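Local coordinates for protein anthranilate-CoA ligase (Stigmatella aurantiaca, PDB 4WV3) that belongs to the ANL superfamily of AMP-binding enzymes and holds the ligand 5'-O-[(S)-[(2-aminobenzoyl)oxy](hydroxy)phosphoryl]adenosine in the model, at residues A[109-115]-A[131-137]; A[57-63]-A[83-88]. The contacts are given in a common frame with arbitrary orientation. Residues are numbered along the deposited sequence.

Contact 1: residues A[109-115]-A[131-137]; sequences RVLIVHQ and LEHIVVI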
loop_
_atom_site.group_PDB
_atom_site.type_symbol
_atom_site.label_atom_id
_atom_site.label_comp_id
_atom_site.label_asym_id
_atom_site.label_seq_id
_atom_site.Cartn_x
_atom_site.Cartn_y
_atom_site.Cartn_z
ATOM N N ARG A 109 -23.803 -4.458 7.477
ATOM C CA ARG A 109 -24.748 -5.367 8.114
ATOM C C ARG A 109 -24.056 -6.658 8.536
ATOM O O ARG A 109 -24.428 -7.278 9.532
ATOM C CB ARG A 109 -25.906 -5.693 7.172
ATOM C CG ARG A 109 -26.897 -4.559 6.963
ATOM C CD ARG A 109 -28.083 -5.012 6.116
ATOM N NE ARG A 109 -28.829 -6.104 6.740
ATOM C CZ ARG A 109 -28.713 -7.385 6.403
ATOM N NH1 ARG A 109 -27.880 -7.748 5.436
ATOM N NH2 ARG A 109 -29.432 -8.305 7.032
ATOM N N VAL A 110 -23.051 -7.061 7.764
ATOM C CA VAL A 110 -22.326 -8.297 8.030
ATOM C C VAL A 110 -20.828 -8.032 8.146
ATOM O O VAL A 110 -20.255 -7.292 7.347
ATOM C CB VAL A 110 -22.581 -9.343 6.922
ATOM C CG1 VAL A 110 -21.813 -10.623 7.205
ATOM C CG2 VAL A 110 -24.069 -9.631 6.794
ATOM N N LEU A 111 -20.199 -8.631 9.154
ATOM C CA LEU A 111 -18.756 -8.519 9.332
ATOM C C LEU A 111 -18.084 -9.886 9.320
ATOM O O LEU A 111 -18.482 -10.792 10.052
ATOM C CB LEU A 111 -18.421 -7.799 10.640
ATOM C CG LEU A 111 -16.932 -7.788 11.003
ATOM C CD1 LEU A 111 -16.141 -6.936 10.022
ATOM C CD2 LEU A 111 -16.710 -7.317 12.433
ATOM N N ILE A 112 -17.065 -10.030 8.480
ATOM C CA ILE A 112 -16.242 -11.232 8.472
ATOM C C ILE A 112 -14.923 -10.927 9.173
ATOM O O ILE A 112 -14.090 -10.186 8.652
ATOM C CB ILE A 112 -15.973 -11.725 7.042
ATOM C CG1 ILE A 112 -17.293 -11.969 6.309
ATOM C CG2 ILE A 112 -15.132 -12.990 7.067
ATOM C CD1 ILE A 112 -17.125 -12.401 4.871
ATOM N N VAL A 113 -14.744 -11.494 10.361
ATOM C CA VAL A 113 -13.602 -11.148 11.199
ATOM C C VAL A 113 -12.863 -12.393 11.693
ATOM O O VAL A 113 -13.466 -13.448 11.891
ATOM C CB VAL A 113 -14.049 -10.273 12.401
ATOM C CG1 VAL A 113 -14.951 -11.064 13.339
ATOM C CG2 VAL A 113 -12.849 -9.704 13.147
ATOM N N HIS A 114 -11.550 -12.273 11.868
ATOM C CA HIS A 114 -10.766 -13.344 12.468
ATOM C C HIS A 114 -10.978 -13.335 13.979
ATOM O O HIS A 114 -11.340 -12.308 14.552
ATOM C CB HIS A 114 -9.281 -13.187 12.134
ATOM C CG HIS A 114 -8.459 -14.393 12.464
ATOM N ND1 HIS A 114 -7.792 -14.535 13.661
ATOM C CD2 HIS A 114 -8.204 -15.518 11.756
ATOM C CE1 HIS A 114 -7.157 -15.694 13.675
ATOM N NE2 HIS A 114 -7.392 -16.310 12.530
ATOM N N GLN A 115 -10.750 -14.476 14.620
ATOM C CA GLN A 115 -11.036 -14.624 16.045
ATOM C C GLN A 115 -10.162 -13.748 16.947
ATOM O O GLN A 115 -10.565 -13.404 18.057
ATOM C CB GLN A 115 -10.927 -16.093 16.467
ATOM C CG GLN A 115 -9.522 -16.670 16.373
ATOM C CD GLN A 115 -9.464 -18.128 16.791
ATOM O OE1 GLN A 115 -10.484 -18.816 16.829
ATOM N NE2 GLN A 115 -8.266 -18.604 17.111
ATOM N N LEU A 131 -25.064 -3.495 12.284
ATOM C CA LEU A 131 -24.345 -4.765 12.276
ATOM C C LEU A 131 -25.202 -5.885 12.859
ATOM O O LEU A 131 -25.473 -5.908 14.058
ATOM C CB LEU A 131 -23.029 -4.643 13.050
ATOM C CG LEU A 131 -22.087 -5.847 12.973
ATOM C CD1 LEU A 131 -21.792 -6.208 11.523
ATOM C CD2 LEU A 131 -20.796 -5.571 13.728
ATOM N N GLU A 132 -25.627 -6.809 12.003
ATOM C CA GLU A 132 -26.493 -7.905 12.429
ATOM C C GLU A 132 -25.748 -9.226 12.591
ATOM O O GLU A 132 -25.896 -9.911 13.604
ATOM C CB GLU A 132 -27.658 -8.089 11.452
ATOM C CG GLU A 132 -28.622 -6.916 11.391
ATOM C CD GLU A 132 -29.936 -7.284 10.728
ATOM O OE1 GLU A 132 -30.440 -8.398 10.985
ATOM O OE2 GLU A 132 -30.462 -6.463 9.948
ATOM N N HIS A 133 -24.949 -9.585 11.591
ATOM C CA HIS A 133 -24.282 -10.881 11.585
ATOM C C HIS A 133 -22.762 -10.765 11.589
ATOM O O HIS A 133 -22.176 -10.084 10.749
ATOM C CB HIS A 133 -24.737 -11.709 10.382
ATOM C CG HIS A 133 -26.221 -11.875 10.290
ATOM N ND1 HIS A 133 -26.983 -11.240 9.332
ATOM C CD2 HIS A 133 -27.085 -12.597 11.041
ATOM C CE1 HIS A 133 -28.253 -11.569 9.495
ATOM N NE2 HIS A 133 -28.342 -12.391 10.525
ATOM N N ILE A 134 -22.129 -11.440 12.543
ATOM C CA ILE A 134 -20.676 -11.492 12.609
ATOM C C ILE A 134 -20.177 -12.907 12.335
ATOM O O ILE A 134 -20.410 -13.819 13.127
ATOM C CB ILE A 134 -20.157 -11.028 13.981
ATOM C CG1 ILE A 134 -20.538 -9.567 14.226
ATOM C CG2 ILE A 134 -18.649 -11.209 14.069
ATOM C CD1 ILE A 134 -20.051 -9.022 15.551
ATOM N N VAL A 135 -19.501 -13.085 11.204
ATOM C CA VAL A 135 -18.930 -14.379 10.846
ATOM C C VAL A 135 -17.464 -14.440 11.257
ATOM O O VAL A 135 -16.673 -13.568 10.896
ATOM C CB VAL A 135 -19.047 -14.655 9.338
ATOM C CG1 VAL A 135 -18.391 -15.982 8.993
ATOM C CG2 VAL A 135 -20.507 -14.650 8.912
ATOM N N VAL A 136 -17.104 -15.474 12.010
ATOM C CA VAL A 136 -15.770 -15.560 12.593
ATOM C C VAL A 136 -14.882 -16.601 11.918
ATOM O O VAL A 136 -15.271 -17.758 11.758
ATOM C CB VAL A 136 -15.839 -15.853 14.106
ATOM C CG1 VAL A 136 -14.440 -15.961 14.692
ATOM C CG2 VAL A 136 -16.637 -14.770 14.814
ATOM N N ILE A 137 -13.686 -16.174 11.522
ATOM C CA ILE A 137 -12.693 -17.075 10.951
ATOM C C ILE A 137 -11.729 -17.548 12.035
ATOM O O ILE A 137 -11.145 -16.734 12.751
ATOM C CB ILE A 137 -11.879 -16.383 9.847
ATOM C CG1 ILE A 137 -12.805 -15.828 8.763
ATOM C CG2 ILE A 137 -10.863 -17.344 9.252
ATOM C CD1 ILE A 137 -12.101 -14.932 7.772
#

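Contact 2: residues A[57-63]-A[83-88]; sequences VRFGECV and LGAIAV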
loop_
_atom_site.group_PDB
_atom_site.type_symbol
_atom_site.label_atom_id
_atom_site.label_comp_id
_atom_site.label_asym_id
_atom_site.label_seq_id
_atom_site.Cartn_x
_atom_site.Cartn_y
_atom_site.Cartn_z
ATOM N N VAL A 57 -27.638 -9.931 2.416
ATOM C CA VAL A 57 -26.756 -8.982 1.747
ATOM C C VAL A 57 -27.211 -8.741 0.311
ATOM O O VAL A 57 -27.515 -9.685 -0.419
ATOM C CB VAL A 57 -25.291 -9.465 1.755
ATOM C CG1 VAL A 57 -24.398 -8.490 1.003
ATOM C CG2 VAL A 57 -24.802 -9.643 3.184
ATOM N N ARG A 58 -27.266 -7.474 -0.087
ATOM C CA ARG A 58 -27.721 -7.116 -1.424
ATOM C C ARG A 58 -26.676 -6.333 -2.210
ATOM O O ARG A 58 -25.636 -5.944 -1.675
ATOM C CB ARG A 58 -29.014 -6.304 -1.348
ATOM C CG ARG A 58 -30.188 -7.050 -0.744
ATOM C CD ARG A 58 -31.431 -6.182 -0.749
ATOM N NE ARG A 58 -32.582 -6.864 -0.168
ATOM C CZ ARG A 58 -33.785 -6.316 -0.039
ATOM N NH1 ARG A 58 -33.996 -5.074 -0.450
ATOM N NH2 ARG A 58 -34.778 -7.010 0.502
ATOM N N PHE A 59 -26.975 -6.111 -3.485
ATOM C CA PHE A 59 -26.144 -5.305 -4.370
ATOM C C PHE A 59 -25.977 -3.900 -3.801
ATOM O O PHE A 59 -26.957 -3.244 -3.446
ATOM C CB PHE A 59 -26.802 -5.232 -5.751
ATOM C CG PHE A 59 -25.940 -4.605 -6.813
ATOM C CD1 PHE A 59 -25.251 -5.397 -7.716
ATOM C CD2 PHE A 59 -25.836 -3.226 -6.923
ATOM C CE1 PHE A 59 -24.465 -4.828 -8.699
ATOM C CE2 PHE A 59 -25.049 -2.652 -7.902
ATOM C CZ PHE A 59 -24.364 -3.454 -8.793
ATOM N N GLY A 60 -24.733 -3.440 -3.715
ATOM C CA GLY A 60 -24.453 -2.085 -3.277
ATOM C C GLY A 60 -24.275 -1.932 -1.778
ATOM O O GLY A 60 -24.064 -0.823 -1.286
ATOM N N GLU A 61 -24.360 -3.039 -1.050
ATOM C CA GLU A 61 -24.178 -3.012 0.398
ATOM C C GLU A 61 -22.740 -3.335 0.792
ATOM O O GLU A 61 -22.075 -4.145 0.147
ATOM C CB GLU A 61 -25.143 -3.977 1.087
ATOM C CG GLU A 61 -26.597 -3.541 1.037
ATOM C CD GLU A 61 -27.519 -4.518 1.738
ATOM O OE1 GLU A 61 -27.076 -5.650 2.030
ATOM O OE2 GLU A 61 -28.684 -4.154 2.000
ATOM N N CYS A 62 -22.270 -2.695 1.858
ATOM C CA CYS A 62 -20.905 -2.890 2.329
ATOM C C CYS A 62 -20.788 -4.096 3.251
ATOM O O CYS A 62 -21.581 -4.261 4.177
ATOM C CB CYS A 62 -20.402 -1.639 3.052
ATOM S SG CYS A 62 -20.176 -0.205 1.984
ATOM N N VAL A 63 -19.793 -4.938 2.989
ATOM C CA VAL A 63 -19.509 -6.079 3.848
ATOM C C VAL A 63 -18.128 -5.923 4.473
ATOM O O VAL A 63 -17.141 -5.697 3.773
ATOM C CB VAL A 63 -19.569 -7.408 3.072
ATOM C CG1 VAL A 63 -19.320 -8.580 4.009
ATOM C CG2 VAL A 63 -20.913 -7.554 2.377
ATOM N N LEU A 83 -21.211 -10.895 -5.752
ATOM C CA LEU A 83 -22.592 -10.694 -5.339
ATOM C C LEU A 83 -23.070 -9.286 -5.678
ATOM O O LEU A 83 -24.268 -9.003 -5.657
ATOM C CB LEU A 83 -22.732 -10.951 -3.839
ATOM C CG LEU A 83 -24.142 -11.264 -3.346
ATOM C CD1 LEU A 83 -24.684 -12.473 -4.088
ATOM C CD2 LEU A 83 -24.146 -11.500 -1.846
ATOM N N GLY A 84 -22.125 -8.407 -5.995
ATOM C CA GLY A 84 -22.440 -7.021 -6.288
ATOM C C GLY A 84 -22.378 -6.168 -5.036
ATOM O O GLY A 84 -22.678 -4.974 -5.066
ATOM N N ALA A 85 -21.989 -6.792 -3.929
ATOM C CA ALA A 85 -21.839 -6.086 -2.663
ATOM C C ALA A 85 -20.478 -5.403 -2.602
ATOM O O ALA A 85 -19.588 -5.703 -3.397
ATOM C CB ALA A 85 -22.013 -7.045 -1.498
ATOM N N ILE A 86 -20.318 -4.485 -1.655
ATOM C CA ILE A 86 -19.090 -3.707 -1.550
ATOM C C ILE A 86 -18.152 -4.253 -0.479
ATOM O O ILE A 86 -18.452 -4.200 0.713
ATOM C CB ILE A 86 -19.390 -2.220 -1.273
ATOM C CG1 ILE A 86 -20.293 -1.654 -2.373
ATOM C CG2 ILE A 86 -18.098 -1.425 -1.171
ATOM C CD1 ILE A 86 -20.654 -0.197 -2.190
ATOM N N ALA A 87 -17.011 -4.778 -0.912
ATOM C CA ALA A 87 -16.022 -5.320 0.009
ATOM C C ALA A 87 -15.268 -4.206 0.729
ATOM O O ALA A 87 -14.758 -3.280 0.098
ATOM C CB ALA A 87 -15.052 -6.228 -0.731
ATOM N N VAL A 88 -15.204 -4.299 2.052
ATOM C CA VAL A 88 -14.497 -3.307 2.853
ATOM C C VAL A 88 -13.290 -3.934 3.549
ATOM O O VAL A 88 -13.415 -4.509 4.631
ATOM C CB VAL A 88 -15.426 -2.664 3.904
ATOM C CG1 VAL A 88 -14.706 -1.538 4.634
ATOM C CG2 VAL A 88 -16.694 -2.145 3.243
#

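Contact 1: residues A[109-115]-A[131-137]
Two neighbouring strands of a five-stranded parallel sheet, 110-114 and 133-137, meet here as the beta strands of a beta-alpha-beta unit whose connection includes the short helix 118-122. They illustrate how an inner strand of a parallel sheet, here 110-114, divides its backbone hydrogen bonds between two neighbours. Leu111 and Val113 turn both N and O to strand 133-137: Leu111 N donates to His133 O (2.9 Å), Val135 N to Leu111 O (2.8 Å), Val113 N to Val135 O (2.9 Å) and Ile137 N to Val113 O (2.8 Å). Val110, Ile112 and His114 instead form their backbone bonds with strand 62-66. The strand axes cross at -26°, the twist expected of such a sheet.

At the entry to the pairing, Arg109 O accepts from both Glu132 N (2.8 Å) and His133 N (3.1 Å). Beside it Arg109 NH2 makes a rather long salt bridge with Glu132 OE2 (3.6 Å), while the same NH2 also hydrogen-bonds to Leu55 O. At the other end Gln115 N reaches Ile137 O (3.0 Å), which also lies over one face of the His114 ring.

Side chains alternate between the faces. Ile112 CG2 packs on Ile137 CD1 (3.7 Å) on one; on the other, Val113 CG1 meets Ile134 CG2 (3.8 Å). Helix 118-122 covers the face of Leu111, Val113, Ile134 and Val136 through Leu118 and Ile121. Across the sheet, Ile112 and Ile137 touch helix 71-83, and Val135 and Ile137 touch helix 148-152, so the pair is sandwiched between helical layers.

Contact 2: residues A[57-63]-A[83-88]
Ala85 lies at the apolar centre of this beta-alpha-beta contact, with its CB 3.7 Å from Val57 CG1 and 4.1 Å from Val63 CG2; Leu83 CD2 joins Val57 CG1 at 4.2 Å. On the opposite face of the sheet Cys62 packs its CB on Val88 CG2 (3.7 Å) and its SG on Ile86 CB (3.9 Å). Helix 71-83 connects the two parallel strands, which pair through Ile86 N to Glu61 O (2.5 Å, short), Val63 N to Ile86 O (2.7 Å) and Val88 N to Val63 O (2.9 Å).

Gly84 ends the helix in a Schellman motif with positive phi. A CB there would clash with Phe59 CD1, whose ring instead sits with one face under Gly84 O. That oxygen accepts from Gly60 N (2.9 Å). Gly60 itself, also at positive phi, occupies the third position of a type II turn from Arg58 to Glu61, which is braced at its outer edge by Arg58 N donating to Glu61 OE1 at 2.8 Å.

Contacts 1 and 2 are two crossovers of one sheet, separated by a third that runs from strand 86-89 through helix 96-105 to strand 110-114; both segments of contact 2 precede those of contact 1 in the sequence. Strands 62-66 and 110-114 lie side by side, flanked by 86-89 and 133-137. The contact centres are 14 Å apart, yet Val110 CG2 lies 3.7 Å from Val57 CG2 and Val110 O 3.7 Å from Val63 CG1. Helix 71-83 serves both, with Ile80 against Val63 and Ala85, and Ser76 and Glu72 against Ile112 and Ile137. Neither contact supplies residues to the ligand pocket, which draws on positions from 175 onward; contact 2 does pack, through Ile86 and Val88, on strand 169-175, which runs up to that point.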